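Local coordinates for protein CbbY (Rhodobacter sphaeroides, PDB 4UAS), which hydrolyses the Rubisco inhibitor xylulose-1,5-bisphosphate selectively to xylulose 5-phosphate and phosphate, as a magnesium-dependent sugar phosphatase of the HAD superfamily, at residues A173-L178 with L189-S194; L93-A98 with L211-E216; I2-F7 with L164-E169. All blocks are in the same frame, centred on the assembly; numbering follows the deposited sequence.

From the N terminus, residues 2-7 open contact 3 and residues 93-98 open contact 2 before either has closed. Residues 164-169 close contact 3, so the loops of contacts 3 and 2 cross. Contact 1 follows in series, opened by 173-178 and closed by 189-194 after a single helix; it is nested inside the long loop that 211-216 finally closes as contact 2. Contacts 1 and 3 share the parallel sheet, where strands 4-7 and 171-175 are neighbours and Leu174 N lies 2.9 Å from Leu6 O. Contacts 1 and 2 meet at Ser194 and Leu211, linking the magnesium-bearing end of the sheet to the start of helix 97-107.

Contact 1. Residues A173-L178 with L189-S194. With MG (magnesium ion), chain D.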
loop_
_atom_site.group_PDB
_atom_site.type_symbol
_atom_site.label_atom_id
_atom_site.label_comp_id
_atom_site.label_asym_id
_atom_site.label_seq_id
_atom_site.Cartn_x
_atom_site.Cartn_y
_atom_site.Cartn_z
ATOM N N ALA A 173 -4.520 9.889 7.619
ATOM C CA ALA A 173 -4.130 8.743 6.825
ATOM C C ALA A 173 -5.288 7.779 6.632
ATOM O O ALA A 173 -6.095 7.586 7.545
ATOM C CB ALA A 173 -2.995 7.979 7.502
ATOM N N LEU A 174 -5.320 7.163 5.456
ATOM C CA LEU A 174 -6.232 6.029 5.153
ATOM C C LEU A 174 -5.390 4.790 4.979
ATOM O O LEU A 174 -4.395 4.762 4.248
ATOM C CB LEU A 174 -7.031 6.246 3.895
ATOM C CG LEU A 174 -8.283 7.076 4.011
ATOM C CD1 LEU A 174 -8.050 8.429 4.496
ATOM C CD2 LEU A 174 -9.043 7.049 2.727
ATOM N N GLU A 175 -5.768 3.731 5.709
ATOM C CA GLU A 175 -5.015 2.479 5.800
ATOM C C GLU A 175 -5.963 1.292 5.804
ATOM O O GLU A 175 -7.161 1.401 6.006
ATOM C CB GLU A 175 -4.188 2.450 7.101
ATOM C CG GLU A 175 -2.829 3.127 6.937
ATOM C CD GLU A 175 -1.838 2.311 6.150
ATOM O OE1 GLU A 175 -2.205 1.159 5.761
ATOM O OE2 GLU A 175 -0.715 2.825 5.951
ATOM N N ASP A 176 -5.380 0.077 5.589
ATOM C CA ASP A 176 -6.095 -1.151 5.588
ATOM C C ASP A 176 -5.539 -2.195 6.520
ATOM O O ASP A 176 -6.161 -3.263 6.653
ATOM C CB ASP A 176 -6.203 -1.783 4.192
ATOM C CG ASP A 176 -4.867 -2.387 3.790
ATOM O OD1 ASP A 176 -3.898 -1.613 3.834
ATOM O OD2 ASP A 176 -4.756 -3.573 3.418
ATOM N N SER A 177 -4.372 -2.010 7.130
ATOM C CA SER A 177 -3.677 -3.023 7.870
ATOM C C SER A 177 -3.170 -2.500 9.163
ATOM O O SER A 177 -2.987 -1.278 9.358
ATOM C CB SER A 177 -2.507 -3.576 7.072
ATOM O OG SER A 177 -1.424 -2.645 7.029
ATOM N N LEU A 178 -2.868 -3.393 10.094
ATOM C CA LEU A 178 -2.333 -3.041 11.392
ATOM C C LEU A 178 -0.935 -2.431 11.277
ATOM O O LEU A 178 -0.663 -1.435 11.942
ATOM C CB LEU A 178 -2.369 -4.207 12.336
ATOM C CG LEU A 178 -1.824 -3.989 13.728
ATOM C CD1 LEU A 178 -2.532 -2.815 14.437
ATOM C CD2 LEU A 178 -1.916 -5.253 14.560
ATOM N N LEU A 189 -0.476 10.871 13.155
ATOM C CA LEU A 189 -1.644 11.050 12.295
ATOM C C LEU A 189 -2.852 10.318 12.841
ATOM O O LEU A 189 -2.787 9.163 13.248
ATOM C CB LEU A 189 -1.320 10.445 10.897
ATOM C CG LEU A 189 -0.292 11.240 10.104
ATOM C CD1 LEU A 189 0.246 10.414 8.994
ATOM C CD2 LEU A 189 -0.905 12.506 9.574
ATOM N N ARG A 190 -3.970 10.992 12.746
ATOM C CA ARG A 190 -5.241 10.295 12.770
ATOM C C ARG A 190 -5.333 9.356 11.583
ATOM O O ARG A 190 -4.809 9.631 10.502
ATOM C CB ARG A 190 -6.373 11.262 12.802
ATOM C CG ARG A 190 -6.451 11.993 14.233
ATOM C CD ARG A 190 -7.649 12.854 14.490
ATOM N NE ARG A 190 -7.774 13.760 13.339
ATOM C CZ ARG A 190 -8.698 13.717 12.376
ATOM N NH1 ARG A 190 -9.541 12.684 12.344
ATOM N NH2 ARG A 190 -8.693 14.637 11.390
ATOM N N CYS A 191 -6.004 8.228 11.785
ATOM C CA CYS A 191 -5.968 7.173 10.774
ATOM C C CYS A 191 -7.356 6.484 10.704
ATOM O O CYS A 191 -7.904 6.072 11.710
ATOM C CB CYS A 191 -4.895 6.157 11.134
ATOM S SG CYS A 191 -4.687 4.833 9.911
ATOM N N ILE A 192 -7.879 6.487 9.483
ATOM C CA ILE A 192 -9.129 5.787 9.117
ATOM C C ILE A 192 -8.752 4.461 8.486
ATOM O O ILE A 192 -8.036 4.457 7.497
ATOM C CB ILE A 192 -9.844 6.564 8.028
ATOM C CG1 ILE A 192 -9.965 8.047 8.388
ATOM C CG2 ILE A 192 -11.197 5.916 7.782
ATOM C CD1 ILE A 192 -10.633 8.276 9.710
ATOM N N VAL A 193 -9.253 3.360 9.062
ATOM C CA VAL A 193 -8.973 2.042 8.582
ATOM C C VAL A 193 -10.210 1.442 7.912
ATOM O O VAL A 193 -11.285 1.443 8.516
ATOM C CB VAL A 193 -8.431 1.122 9.689
ATOM C CG1 VAL A 193 -8.261 -0.298 9.182
ATOM C CG2 VAL A 193 -7.142 1.643 10.269
ATOM N N SER A 194 -10.023 0.810 6.762
ATOM C CA SER A 194 -11.029 -0.109 6.190
ATOM C C SER A 194 -10.302 -1.350 5.750
ATOM O O SER A 194 -9.498 -1.301 4.819
ATOM C CB SER A 194 -11.784 0.470 5.032
ATOM O OG SER A 194 -12.807 -0.460 4.611
HETATM MG MG MG D . -1.982 -1.582 2.838
HETATM O O HOH W 1 -1.148 -1.054 4.823
HETATM O O HOH W 2 -1.859 -3.529 3.258
#
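A beta-alpha-beta unit of the HAD Rossmann-like core brings strands 171-175 and 190-193 together with helix 178-186 between them in sequence, and pairs Ala173 with Cys191, Leu174 with Ile192 and Glu175 with Val193. Their hydrogen-bond pattern is that of parallel strands. Ala173 N donates to Arg190 O, and Ile192 N returns a bond of 2.9 Å to Ala173 O. Two residues on, Glu175 N donates to Ile192 O and Ser194 N reaches Glu175 O at 3.0 Å. Leu174 gives its backbone bonds to Leu6 and Asp8, on and just after strand 4-7, which places 171-175 inside the sheet.

On the face carrying Ala173, Glu175, Cys191 and Val193, the sulfur of Cys191 lies 3.7 Å from Glu175 CB, and Leu181 and Ala184 of helix 178-186 pack over this cysteine. On the reverse face Leu174 CG approaches Ile192 CB at 4.3 Å.

Beyond the paired strands, segment 173-178 enters the magnesium site. The chain of Glu175 bends at its second torsion (chi2 -74°), and its carboxylate leads away from strand 190-193. There OE2 is held by Lys151 in a salt bridge and by the hydroxyl of Tyr157, while OE1 receives a 2.6 Å hydrogen bond from a water that is itself a magnesium ligand. Glu175 is therefore a second-shell residue. That water also hydrogen-bonds to Ser177 OG, which N-caps helix 178-186 at Gly180 N. Asp176 sits just beyond the strand, its CB 3.4 Å from Ser194 O. Its first torsion (chi1 74°) carries CG to the magnesium side of the strand end; Asp8 OD2 and the backbone O of Asp10 are further ligands. The two carboxylate oxygens of Asp176 have different tasks: OD1 binds magnesium at 2.2 Å, whereas OD2 accepts a 2.9 Å hydrogen bond from a second metal-bound water.

Contact 2. Residues L93-A98 with L211-E216; sequences LRPGIA and LDSFAE
Phe214 reaches from the turn after strand 209-210 toward the residues that lead into helix 97-107, and its CB already touches Pro95 O at 3.5 Å. Further out, CG and CD2 run beside Ile97, and Ile97 CD1 lies 3.8 Å from Phe214 CD2. At CE2 the ring meets Arg94, with NH1 3.6 Å away; guanidinium and ring planes are 53° apart, and CD2 stands over one guanidinium face, offset toward its rim. That same NH1 donates to Gly11 O and Ser194 O, joining the contact to the loop after the metal-binding Asp8 and Asp10. Behind the ring the backbones come close: at Gly96 (phi 91°) a CB would collide with Phe214 C and Ala215 N. Ser213 OG accepts from Ala215 N at 3.0 Å, an ST turn, and rests 3.7 Å from Pro95 CB. An alanine here would probably leave Ala215 N without that acceptor and open a small gap beside the proline. One water links Pro95 O to Phe214 N and another links Gly96 O to Phe214 O. With no direct hydrogen bond between the segments, a charged guanidinium on the ring, apolar packing of Ile97 and Pro95, and two bridging waters hold the contact.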
loop_
_atom_site.group_PDB
_atom_site.type_symbol
_atom_site.label_atom_id
_atom_site.label_comp_id
_atom_site.label_asym_id
_atom_site.label_seq_id
_atom_site.Cartn_x
_atom_site.Cartn_y
_atom_site.Cartn_z
ATOM N N LEU A 93 -10.382 0.810 -8.373
ATOM C CA LEU A 93 -10.268 1.446 -7.043
ATOM C C LEU A 93 -11.289 0.916 -6.072
ATOM O O LEU A 93 -12.418 0.559 -6.450
ATOM C CB LEU A 93 -10.448 2.964 -7.153
ATOM C CG LEU A 93 -9.437 3.674 -8.037
ATOM C CD1 LEU A 93 -9.874 5.099 -8.310
ATOM C CD2 LEU A 93 -8.060 3.641 -7.341
ATOM N N ARG A 94 -10.963 0.873 -4.782
ATOM C CA ARG A 94 -11.926 0.534 -3.764
ATOM C C ARG A 94 -13.066 1.569 -3.750
ATOM O O ARG A 94 -12.856 2.757 -4.024
ATOM C CB ARG A 94 -11.275 0.432 -2.404
ATOM C CG ARG A 94 -10.376 -0.805 -2.278
ATOM C CD ARG A 94 -9.971 -1.078 -0.818
ATOM N NE ARG A 94 -11.134 -1.421 -0.000
ATOM C CZ ARG A 94 -11.132 -1.441 1.309
ATOM N NH1 ARG A 94 -10.020 -1.207 2.007
ATOM N NH2 ARG A 94 -12.293 -1.661 1.964
ATOM N N PRO A 95 -14.267 1.138 -3.378
ATOM C CA PRO A 95 -15.359 2.076 -3.256
ATOM C C PRO A 95 -15.024 3.273 -2.383
ATOM O O PRO A 95 -14.411 3.143 -1.310
ATOM C CB PRO A 95 -16.501 1.289 -2.677
ATOM C CG PRO A 95 -16.202 -0.134 -3.040
ATOM C CD PRO A 95 -14.717 -0.235 -3.102
ATOM N N GLY A 96 -15.437 4.457 -2.832
ATOM C CA GLY A 96 -15.256 5.678 -2.095
ATOM C C GLY A 96 -13.960 6.454 -2.386
ATOM O O GLY A 96 -13.839 7.609 -2.038
ATOM N N ILE A 97 -12.948 5.761 -2.902
ATOM C CA ILE A 97 -11.635 6.369 -3.052
ATOM C C ILE A 97 -11.589 7.460 -4.142
ATOM O O ILE A 97 -11.141 8.592 -3.893
ATOM C CB ILE A 97 -10.578 5.263 -3.349
ATOM C CG1 ILE A 97 -10.319 4.314 -2.150
ATOM C CG2 ILE A 97 -9.289 5.875 -3.891
ATOM C CD1 ILE A 97 -9.720 5.032 -0.962
ATOM N N ALA A 98 -12.127 7.154 -5.293
ATOM C CA ALA A 98 -12.194 8.147 -6.350
ATOM C C ALA A 98 -12.999 9.377 -5.921
ATOM O O ALA A 98 -12.578 10.527 -6.180
ATOM C CB ALA A 98 -12.772 7.563 -7.660
ATOM N N LEU A 211 -14.025 1.254 9.282
ATOM C CA LEU A 211 -15.128 1.249 8.332
ATOM C C LEU A 211 -15.136 -0.018 7.517
ATOM O O LEU A 211 -14.070 -0.506 7.086
ATOM C CB LEU A 211 -14.940 2.407 7.341
ATOM C CG LEU A 211 -14.853 3.822 7.957
ATOM C CD1 LEU A 211 -14.674 4.820 6.838
ATOM C CD2 LEU A 211 -16.036 4.162 8.804
ATOM N N ASP A 212 -16.323 -0.510 7.195
ATOM C CA ASP A 212 -16.420 -1.581 6.251
ATOM C C ASP A 212 -16.075 -1.206 4.835
ATOM O O ASP A 212 -15.666 -2.047 4.024
ATOM C CB ASP A 212 -17.841 -2.196 6.282
ATOM C CG ASP A 212 -18.174 -2.991 7.536
ATOM O OD1 ASP A 212 -17.260 -3.371 8.267
ATOM O OD2 ASP A 212 -19.391 -3.231 7.757
ATOM N N SER A 213 -16.231 0.077 4.493
ATOM C CA SER A 213 -15.933 0.593 3.185
ATOM C C SER A 213 -15.544 2.054 3.292
ATOM O O SER A 213 -16.155 2.773 4.064
ATOM C CB SER A 213 -17.183 0.536 2.296
ATOM O OG SER A 213 -16.947 1.132 1.021
ATOM N N PHE A 214 -14.563 2.498 2.490
ATOM C CA PHE A 214 -14.280 3.931 2.400
ATOM C C PHE A 214 -15.467 4.752 1.833
ATOM O O PHE A 214 -15.496 5.964 2.002
ATOM C CB PHE A 214 -12.990 4.247 1.687
ATOM C CG PHE A 214 -11.763 3.715 2.422
ATOM C CD1 PHE A 214 -11.399 4.222 3.647
ATOM C CD2 PHE A 214 -10.950 2.761 1.840
ATOM C CE1 PHE A 214 -10.259 3.810 4.257
ATOM C CE2 PHE A 214 -9.801 2.341 2.464
ATOM C CZ PHE A 214 -9.457 2.823 3.719
ATOM N N ALA A 215 -16.439 4.104 1.201
ATOM C CA ALA A 215 -17.658 4.791 0.717
ATOM C C ALA A 215 -18.455 5.232 1.911
ATOM O O ALA A 215 -19.348 6.052 1.682
ATOM C CB ALA A 215 -18.454 3.896 -0.189
ATOM N N GLU A 216 -18.184 4.762 3.136
ATOM C CA GLU A 216 -18.895 5.171 4.347
ATOM C C GLU A 216 -18.277 6.395 4.968
ATOM O O GLU A 216 -18.713 6.844 6.024
ATOM C CB GLU A 216 -18.959 4.048 5.330
ATOM C CG GLU A 216 -19.693 2.841 4.810
ATOM C CD GLU A 216 -19.522 1.545 5.622
ATOM O OE1 GLU A 216 -18.588 1.363 6.372
ATOM O OE2 GLU A 216 -20.223 0.590 5.338
HETATM O O HOH W 3 -13.692 1.011 0.260
HETATM O O HOH W 4 -15.219 8.222 0.354
#

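Contact 3. Residues I2-F7 with L164-E169; sequences IEAILF and LDVPPE
Ala4 and Leu6 of strand 4-7, a central strand of the parallel Rossmann-like sheet of the HAD fold, pack against Leu164 at the C-terminal end of helix 155-164, and Ala4 and Glu3 meet Val166 in the turn that follows. No hydrogen bond joins the segments, and the nearest CA atoms, those of Ala4 and Val166, are 6.9 Å apart, so side chains alone make the contact.

The tight part is buried. Leu164 CD1 stands 3.9 Å from Ala4 CB, and the small methyl of the alanine lets the leucine come down close to the strand. Around this pair, Ala112 of strand 110-114 touches both Leu6 and Leu164, and Ala171 of strand 171-175 packs on Leu6. Ile5 and Phe7 belong to the reverse face of the sheet, where helix 97-107 packs on them. The contact lies on one face of the strand that runs directly into Asp8, the inferred nucleophile.

The Glu3 and Val166 side is partly open to solvent, although the distances there are much the same. The chain leaves the helix at Asp165, with a positive phi of 59°, and Val166 then turns its side chain back to the sheet. Its CG1 is anti to the backbone N (chi1 174°) and meets Glu3 CB at 3.9 Å, whereas CG2 reaches Ala4 CB at 4.1 Å. Beyond its own CB, the extended chain of Glu3 crosses Val166 obliquely, and its OE2 makes a salt bridge with Arg170.

At the inner end Leu6 and Leu164 slide past each other in opposite directions. A single methyl carries the whole meeting: Leu164 CD1 lies 4.0 Å from Leu6 CG and touches both of that leucine's terminal carbons, CD1 and CD2.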
loop_
_atom_site.group_PDB
_atom_site.type_symbol
_atom_site.label_atom_id
_atom_site.label_comp_id
_atom_site.label_asym_id
_atom_site.label_seq_id
_atom_site.Cartn_x
_atom_site.Cartn_y
_atom_site.Cartn_z
ATOM N N ILE A 2 -9.033 19.633 7.240
ATOM C CA ILE A 2 -7.829 18.856 6.865
ATOM C C ILE A 2 -7.089 19.564 5.808
ATOM O O ILE A 2 -7.682 20.057 4.886
ATOM C CB ILE A 2 -8.386 17.506 6.262
ATOM C CG1 ILE A 2 -8.909 16.639 7.397
ATOM C CG2 ILE A 2 -7.493 16.783 5.297
ATOM C CD1 ILE A 2 -7.880 16.286 8.407
ATOM N N GLU A 3 -5.765 19.572 5.924
ATOM C CA GLU A 3 -4.901 20.170 4.891
ATOM C C GLU A 3 -4.218 19.162 3.987
ATOM O O GLU A 3 -3.820 19.483 2.905
ATOM C CB GLU A 3 -3.838 21.063 5.518
ATOM C CG GLU A 3 -4.471 22.313 6.120
ATOM C CD GLU A 3 -3.530 23.239 6.829
ATOM O OE1 GLU A 3 -2.309 22.988 6.819
ATOM O OE2 GLU A 3 -4.063 24.222 7.431
ATOM N N ALA A 4 -4.178 17.890 4.394
ATOM C CA ALA A 4 -3.569 16.842 3.562
ATOM C C ALA A 4 -4.212 15.508 3.931
ATOM O O ALA A 4 -4.512 15.265 5.070
ATOM C CB ALA A 4 -2.033 16.762 3.712
ATOM N N ILE A 5 -4.286 14.630 2.917
ATOM C CA ILE A 5 -4.649 13.231 3.097
ATOM C C ILE A 5 -3.540 12.391 2.556
ATOM O O ILE A 5 -3.082 12.592 1.424
ATOM C CB ILE A 5 -5.993 12.891 2.371
ATOM C CG1 ILE A 5 -7.104 13.884 2.684
ATOM C CG2 ILE A 5 -6.387 11.480 2.693
ATOM C CD1 ILE A 5 -8.308 13.798 1.759
ATOM N N LEU A 6 -3.168 11.409 3.375
ATOM C CA LEU A 6 -2.080 10.468 3.052
ATOM C C LEU A 6 -2.699 9.082 2.859
ATOM O O LEU A 6 -3.357 8.569 3.763
ATOM C CB LEU A 6 -1.016 10.476 4.125
ATOM C CG LEU A 6 -0.296 11.795 4.276
ATOM C CD1 LEU A 6 -0.997 12.741 5.199
ATOM C CD2 LEU A 6 1.128 11.582 4.800
ATOM N N PHE A 7 -2.515 8.512 1.701
ATOM C CA PHE A 7 -3.063 7.217 1.328
ATOM C C PHE A 7 -2.036 6.116 1.300
ATOM O O PHE A 7 -1.034 6.193 0.628
ATOM C CB PHE A 7 -3.654 7.257 -0.076
ATOM C CG PHE A 7 -4.847 8.177 -0.225
ATOM C CD1 PHE A 7 -6.145 7.677 -0.157
ATOM C CD2 PHE A 7 -4.679 9.525 -0.482
ATOM C CE1 PHE A 7 -7.244 8.532 -0.367
ATOM C CE2 PHE A 7 -5.771 10.352 -0.618
ATOM C CZ PHE A 7 -7.030 9.855 -0.590
ATOM N N LEU A 164 5.197 17.223 2.184
ATOM C CA LEU A 164 3.967 17.981 2.126
ATOM C C LEU A 164 4.077 19.307 2.813
ATOM O O LEU A 164 3.348 20.259 2.425
ATOM C CB LEU A 164 2.820 17.208 2.809
ATOM C CG LEU A 164 2.227 16.039 2.037
ATOM C CD1 LEU A 164 1.416 15.152 2.990
ATOM C CD2 LEU A 164 1.351 16.493 0.840
ATOM N N ASP A 165 4.928 19.365 3.835
ATOM C CA ASP A 165 5.073 20.501 4.705
ATOM C C ASP A 165 3.726 20.802 5.364
ATOM O O ASP A 165 3.281 21.978 5.402
ATOM C CB ASP A 165 5.682 21.719 3.983
ATOM C CG ASP A 165 6.107 22.779 4.977
ATOM O OD1 ASP A 165 6.654 22.410 6.084
ATOM O OD2 ASP A 165 5.993 23.987 4.629
ATOM N N VAL A 166 3.096 19.784 5.943
ATOM C CA VAL A 166 1.807 19.916 6.691
ATOM C C VAL A 166 2.100 19.238 8.017
ATOM O O VAL A 166 2.630 18.110 8.031
ATOM C CB VAL A 166 0.645 19.229 5.942
ATOM C CG1 VAL A 166 -0.614 19.243 6.752
ATOM C CG2 VAL A 166 0.353 19.918 4.588
ATOM N N PRO A 167 1.703 19.881 9.144
ATOM C CA PRO A 167 1.903 19.242 10.463
ATOM C C PRO A 167 0.932 18.046 10.536
ATOM O O PRO A 167 -0.198 18.112 10.029
ATOM C CB PRO A 167 1.555 20.319 11.471
ATOM C CG PRO A 167 1.030 21.455 10.725
ATOM C CD PRO A 167 1.161 21.243 9.266
ATOM N N PRO A 168 1.291 17.015 11.304
ATOM C CA PRO A 168 0.418 15.845 11.348
ATOM C C PRO A 168 -0.970 16.112 11.916
ATOM O O PRO A 168 -1.902 15.462 11.540
ATOM C CB PRO A 168 1.229 14.832 12.177
ATOM C CG PRO A 168 2.246 15.588 12.899
ATOM C CD PRO A 168 2.557 16.803 12.042
ATOM N N GLU A 169 -1.082 17.058 12.849
ATOM C CA GLU A 169 -2.348 17.354 13.479
ATOM C C GLU A 169 -3.389 17.865 12.487
ATOM O O GLU A 169 -4.581 17.816 12.764
ATOM C CB GLU A 169 -2.157 18.307 14.687
ATOM C CG GLU A 169 -0.872 19.107 14.689
ATOM C CD GLU A 169 0.315 18.269 15.109
ATOM O OE1 GLU A 169 0.206 17.404 16.040
ATOM O OE2 GLU A 169 1.354 18.473 14.484
#